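Local coordinates for protein mediator of RNA polymerase II transcription subunit 18 (Schizosaccharomyces pombe, PDB 3C0T) that serves in the Mediator complex, the coactivator that relays signals from gene-specific regulators to the RNA polymerase II transcription machinery, at residues S54-C59 / E114-E119; Q2-L7 / V180-A185. One frame throughout, in Å; residues are numbered along the deposited sequence.

Contact 1: S54-C59 / E114-E119; sequences SWLRLC and EKMGYE
Leu56 sets a methyl group on the ring of Tyr118 in a CH-pi contact at one end of the curled antiparallel sheet, where strand 56-61 begins and the chain passes from helix 109-115 into strand 118-133. CD2 of Leu56 lies 3.4 Å from the centroid of the Tyr118 ring, only 10° off the ring normal, so the methyl stands almost squarely over the middle of one face. With CG anti to the carbonyl carbon (chi1 -67°), the Tyr118 ring turns that face to Leu56 and its edge to Ser54, whose backbone O comes, in plane, 3.8 Å from Tyr118 CE2. Met116 adds a looser apolar touch, its CE 4.4 Å from Leu56 CD2. Gly117, where the backbone first leaves helical angles after helix 109-115, turns the chain with a positive phi. Strand 27-41 runs between the two strands in the sheet, and Leu56 also packs on Met80 and Leu82 of strand 78-83. Replacing Tyr118 by an alanine would probably strip the Leu56 methyl of its aromatic cover and open a gap beside it. With no hydrogen bond between the segments, cohesion here rests on dispersion and on C-H groups meeting pi electrons.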
loop_
_atom_site.group_PDB
_atom_site.type_symbol
_atom_site.label_atom_id
_atom_site.label_comp_id
_atom_site.label_asym_id
_atom_site.label_seq_id
_atom_site.Cartn_x
_atom_site.Cartn_y
_atom_site.Cartn_z
ATOM N N SER A 54 -12.435 -9.634 0.913
ATOM C CA SER A 54 -12.680 -10.373 2.150
ATOM C C SER A 54 -11.401 -11.074 2.604
ATOM O O SER A 54 -11.403 -11.801 3.597
ATOM C CB SER A 54 -13.789 -11.411 1.948
ATOM O OG SER A 54 -13.340 -12.476 1.119
ATOM N N TRP A 55 -10.313 -10.861 1.870
ATOM C CA TRP A 55 -9.032 -11.472 2.216
ATOM C C TRP A 55 -8.354 -10.675 3.327
ATOM O O TRP A 55 -8.465 -9.443 3.390
ATOM C CB TRP A 55 -8.125 -11.538 0.985
ATOM C CG TRP A 55 -8.684 -12.383 -0.132
ATOM C CD1 TRP A 55 -9.944 -12.926 -0.209
ATOM C CD2 TRP A 55 -8.006 -12.779 -1.334
ATOM N NE1 TRP A 55 -10.085 -13.630 -1.382
ATOM C CE2 TRP A 55 -8.917 -13.557 -2.092
ATOM C CE3 TRP A 55 -6.720 -12.550 -1.846
ATOM C CZ2 TRP A 55 -8.581 -14.113 -3.337
ATOM C CZ3 TRP A 55 -6.380 -13.104 -3.086
ATOM C CH2 TRP A 55 -7.312 -13.876 -3.817
ATOM N N LEU A 56 -7.669 -11.393 4.211
ATOM C CA LEU A 56 -6.961 -10.795 5.335
ATOM C C LEU A 56 -5.569 -10.390 4.882
ATOM O O LEU A 56 -4.793 -11.220 4.402
ATOM C CB LEU A 56 -6.868 -11.803 6.487
ATOM C CG LEU A 56 -7.855 -11.686 7.658
ATOM C CD1 LEU A 56 -9.048 -10.832 7.298
ATOM C CD2 LEU A 56 -8.296 -13.080 8.070
ATOM N N ARG A 57 -5.259 -9.110 5.041
ATOM C CA ARG A 57 -3.969 -8.571 4.636
ATOM C C ARG A 57 -3.179 -8.195 5.882
ATOM O O ARG A 57 -3.512 -7.236 6.576
ATOM C CB ARG A 57 -4.215 -7.359 3.731
ATOM C CG ARG A 57 -5.043 -7.742 2.509
ATOM C CD ARG A 57 -5.672 -6.565 1.766
ATOM N NE ARG A 57 -6.552 -7.070 0.711
ATOM C CZ ARG A 57 -6.118 -7.627 -0.415
ATOM N NH1 ARG A 57 -4.819 -7.734 -0.643
ATOM N NH2 ARG A 57 -6.976 -8.131 -1.292
ATOM N N LEU A 58 -2.142 -8.974 6.169
ATOM C CA LEU A 58 -1.323 -8.751 7.351
ATOM C C LEU A 58 -0.075 -7.947 7.054
ATOM O O LEU A 58 0.675 -8.252 6.126
ATOM C CB LEU A 58 -0.940 -10.094 7.977
ATOM C CG LEU A 58 -1.978 -10.853 8.826
ATOM C CD1 LEU A 58 -3.382 -10.411 8.520
ATOM C CD2 LEU A 58 -1.824 -12.344 8.549
ATOM N N CYS A 59 0.150 -6.916 7.858
ATOM C CA CYS A 59 1.304 -6.064 7.664
ATOM C C CYS A 59 2.189 -5.990 8.891
ATOM O O CYS A 59 1.727 -5.718 9.999
ATOM C CB CYS A 59 0.868 -4.651 7.277
ATOM S SG CYS A 59 2.262 -3.516 7.098
ATOM N N GLU A 114 -5.220 -18.958 10.051
ATOM C CA GLU A 114 -5.470 -20.196 9.319
ATOM C C GLU A 114 -6.537 -20.969 10.085
ATOM O O GLU A 114 -7.396 -21.612 9.484
ATOM C CB GLU A 114 -4.196 -21.038 9.200
ATOM C CG GLU A 114 -3.078 -20.341 8.452
ATOM C CD GLU A 114 -1.835 -21.201 8.294
ATOM O OE1 GLU A 114 -1.396 -21.815 9.292
ATOM O OE2 GLU A 114 -1.287 -21.253 7.171
ATOM N N LYS A 115 -6.480 -20.898 11.414
ATOM C CA LYS A 115 -7.465 -21.580 12.247
ATOM C C LYS A 115 -8.858 -21.025 11.990
ATOM O O LYS A 115 -9.848 -21.751 12.064
ATOM C CB LYS A 115 -7.133 -21.418 13.726
ATOM C CG LYS A 115 -6.396 -22.591 14.347
ATOM C CD LYS A 115 -4.960 -22.701 13.856
ATOM C CE LYS A 115 -4.186 -23.714 14.698
ATOM N NZ LYS A 115 -2.740 -23.762 14.345
ATOM N N MET A 116 -8.936 -19.732 11.693
ATOM C CA MET A 116 -10.215 -19.091 11.415
ATOM C C MET A 116 -10.789 -19.545 10.081
ATOM O O MET A 116 -11.905 -19.173 9.728
ATOM C CB MET A 116 -10.060 -17.572 11.382
ATOM C CG MET A 116 -9.776 -16.924 12.719
ATOM S SD MET A 116 -9.850 -15.130 12.555
ATOM C CE MET A 116 -8.147 -14.777 12.137
ATOM N N GLY A 117 -10.018 -20.327 9.331
ATOM C CA GLY A 117 -10.490 -20.800 8.044
ATOM C C GLY A 117 -9.912 -20.061 6.845
ATOM O O GLY A 117 -10.595 -19.874 5.835
ATOM N N TYR A 118 -8.657 -19.634 6.941
ATOM C CA TYR A 118 -8.032 -18.925 5.831
ATOM C C TYR A 118 -6.765 -19.634 5.391
ATOM O O TYR A 118 -6.130 -20.326 6.182
ATOM C CB TYR A 118 -7.676 -17.488 6.222
ATOM C CG TYR A 118 -8.856 -16.579 6.486
ATOM C CD1 TYR A 118 -9.563 -16.646 7.687
ATOM C CD2 TYR A 118 -9.256 -15.638 5.536
ATOM C CE1 TYR A 118 -10.641 -15.791 7.936
ATOM C CE2 TYR A 118 -10.335 -14.781 5.773
ATOM C CZ TYR A 118 -11.020 -14.862 6.975
ATOM O OH TYR A 118 -12.077 -14.016 7.207
ATOM N N GLU A 119 -6.398 -19.460 4.127
ATOM C CA GLU A 119 -5.181 -20.068 3.620
ATOM C C GLU A 119 -4.314 -19.017 2.933
ATOM O O GLU A 119 -4.816 -18.042 2.378
ATOM C CB GLU A 119 -5.510 -21.206 2.643
ATOM C CG GLU A 119 -6.298 -20.778 1.419
ATOM C CD GLU A 119 -6.638 -21.944 0.497
ATOM O OE1 GLU A 119 -7.189 -21.693 -0.599
ATOM O OE2 GLU A 119 -6.359 -23.108 0.866
#

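Contact 2: Q2-L7 / V180-A185; sequences QELYLL and VAMAKA
Leu4, Met182 and Ala185 carry most of this apolar seam between strand 2-10 and helix 179-196. Leu4 points from the strand toward the helix with both methyls at work: CD2 sits 3.7 Å from Ala185 CB, and CD1 reaches the same CB at 4.1 Å. The short alanine lets the leucine fork come close to the helix backbone, where Leu4 CD2 also meets the carbonyl O of Met182 at 3.7 Å. Met182 starts off to one side of the strand, but bends at chi2 (-62°) and chi3 (-85°) fold its thioether back toward it. That bend carries CE to 3.7 Å from Gln2 CG, a contact with the aliphatic part of the glutamine, while SD lies 4.3 Å from Leu4 CD1. The segments run nearly parallel, 17° between their directions and 9.9 Å between axes, as a helix laid on one face of an antiparallel sheet. This is the C-terminal helix of the Med18 fold, packed on its curled sheet; it follows strand 165-173, which pairs with strand 2-10. Met182 and Ala185 also touch Val173 and Thr171 on that neighbour, so the helix straddles both strands. Further along the helix, Glu186 and Leu189 continue the cover over Leu4.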
loop_
_atom_site.group_PDB
_atom_site.type_symbol
_atom_site.label_atom_id
_atom_site.label_comp_id
_atom_site.label_asym_id
_atom_site.label_seq_id
_atom_site.Cartn_x
_atom_site.Cartn_y
_atom_site.Cartn_z
ATOM N N GLN A 2 -13.040 4.773 6.193
ATOM C CA GLN A 2 -13.049 5.153 4.787
ATOM C C GLN A 2 -11.715 5.751 4.356
ATOM O O GLN A 2 -11.193 6.659 5.006
ATOM C CB GLN A 2 -14.167 6.173 4.554
ATOM C CG GLN A 2 -15.006 5.957 3.306
ATOM C CD GLN A 2 -15.817 4.678 3.358
ATOM O OE1 GLN A 2 -16.459 4.387 4.359
ATOM N NE2 GLN A 2 -15.795 3.913 2.272
ATOM N N GLU A 3 -11.157 5.237 3.263
ATOM C CA GLU A 3 -9.901 5.765 2.750
ATOM C C GLU A 3 -10.138 6.557 1.466
ATOM O O GLU A 3 -10.640 6.013 0.481
ATOM C CB GLU A 3 -8.897 4.635 2.463
ATOM C CG GLU A 3 -7.582 5.147 1.860
ATOM C CD GLU A 3 -6.542 4.052 1.644
ATOM O OE1 GLU A 3 -6.138 3.403 2.628
ATOM O OE2 GLU A 3 -6.126 3.839 0.485
ATOM N N LEU A 4 -9.797 7.842 1.486
ATOM C CA LEU A 4 -9.929 8.681 0.295
ATOM C C LEU A 4 -8.498 8.752 -0.250
ATOM O O LEU A 4 -7.549 8.955 0.515
ATOM C CB LEU A 4 -10.465 10.072 0.659
ATOM C CG LEU A 4 -11.886 10.079 1.245
ATOM C CD1 LEU A 4 -11.833 9.675 2.724
ATOM C CD2 LEU A 4 -12.506 11.474 1.107
ATOM N N TYR A 5 -8.328 8.589 -1.559
ATOM C CA TYR A 5 -6.974 8.565 -2.092
ATOM C C TYR A 5 -6.816 8.995 -3.538
ATOM O O TYR A 5 -7.784 9.190 -4.260
ATOM C CB TYR A 5 -6.441 7.140 -1.965
ATOM C CG TYR A 5 -7.200 6.188 -2.863
ATOM C CD1 TYR A 5 -6.778 5.953 -4.174
ATOM C CD2 TYR A 5 -8.385 5.585 -2.430
ATOM C CE1 TYR A 5 -7.519 5.149 -5.037
ATOM C CE2 TYR A 5 -9.139 4.771 -3.286
ATOM C CZ TYR A 5 -8.701 4.563 -4.588
ATOM O OH TYR A 5 -9.445 3.796 -5.454
ATOM N N LEU A 6 -5.556 9.102 -3.946
ATOM C CA LEU A 6 -5.175 9.452 -5.309
ATOM C C LEU A 6 -3.945 8.616 -5.594
ATOM O O LEU A 6 -3.135 8.371 -4.695
ATOM C CB LEU A 6 -4.835 10.938 -5.426
ATOM C CG LEU A 6 -6.026 11.893 -5.329
ATOM C CD1 LEU A 6 -5.536 13.332 -5.374
ATOM C CD2 LEU A 6 -6.995 11.615 -6.479
ATOM N N LEU A 7 -3.811 8.162 -6.831
ATOM C CA LEU A 7 -2.673 7.345 -7.210
ATOM C C LEU A 7 -1.930 7.924 -8.407
ATOM O O LEU A 7 -2.520 8.575 -9.271
ATOM C CB LEU A 7 -3.130 5.919 -7.527
ATOM C CG LEU A 7 -3.366 4.959 -6.358
ATOM C CD1 LEU A 7 -3.977 3.681 -6.884
ATOM C CD2 LEU A 7 -2.054 4.651 -5.657
ATOM N N VAL A 180 -19.131 16.262 7.020
ATOM C CA VAL A 180 -18.149 17.324 7.144
ATOM C C VAL A 180 -16.719 16.786 7.122
ATOM O O VAL A 180 -15.823 17.407 6.545
ATOM C CB VAL A 180 -18.391 18.139 8.430
ATOM C CG1 VAL A 180 -17.278 19.160 8.631
ATOM C CG2 VAL A 180 -19.743 18.846 8.331
ATOM N N ALA A 181 -16.513 15.629 7.741
ATOM C CA ALA A 181 -15.191 15.020 7.776
ATOM C C ALA A 181 -14.803 14.527 6.383
ATOM O O ALA A 181 -13.658 14.675 5.958
ATOM C CB ALA A 181 -15.177 13.865 8.764
ATOM N N MET A 182 -15.764 13.940 5.679
ATOM C CA MET A 182 -15.529 13.433 4.337
ATOM C C MET A 182 -15.185 14.558 3.375
ATOM O O MET A 182 -14.318 14.405 2.514
ATOM C CB MET A 182 -16.770 12.706 3.815
ATOM C CG MET A 182 -17.070 11.406 4.530
ATOM S SD MET A 182 -15.752 10.177 4.337
ATOM C CE MET A 182 -16.217 9.435 2.786
ATOM N N ALA A 183 -15.870 15.685 3.519
ATOM C CA ALA A 183 -15.641 16.823 2.639
ATOM C C ALA A 183 -14.306 17.493 2.916
ATOM O O ALA A 183 -13.664 18.007 2.004
ATOM C CB ALA A 183 -16.774 17.830 2.784
ATOM N N LYS A 184 -13.897 17.493 4.177
ATOM C CA LYS A 184 -12.634 18.099 4.568
ATOM C C LYS A 184 -11.476 17.233 4.049
ATOM O O LYS A 184 -10.396 17.733 3.736
ATOM C CB LYS A 184 -12.572 18.215 6.096
ATOM C CG LYS A 184 -11.292 18.846 6.652
ATOM C CD LYS A 184 -11.138 20.308 6.234
ATOM C CE LYS A 184 -12.273 21.186 6.779
ATOM N NZ LYS A 184 -12.176 22.621 6.323
ATOM N N ALA A 185 -11.708 15.930 3.951
ATOM C CA ALA A 185 -10.673 15.031 3.470
ATOM C C ALA A 185 -10.486 15.189 1.960
ATOM O O ALA A 185 -9.353 15.229 1.481
ATOM C CB ALA A 185 -11.018 13.586 3.820
#

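Both contacts reach the same curled antiparallel sheet, yet their centres are 27 Å apart and their nearest atoms about 10 Å, so they do not touch. Each is partly buried. Contact 1 sits at a strand start and a helix-to-strand turn, and runs from buried Leu56 out to exposed Met116; contact 2 joins a strand to a helix, with Leu4 and Ala185 buried and none of its touching residues exposed. Neither has a hydrogen bond across it. The chemistry differs: one methyl over an aromatic face in contact 1, aliphatic groups and a thioether packed side by side in contact 2. Along the chain, both segments of contact 1 fall between those of contact 2.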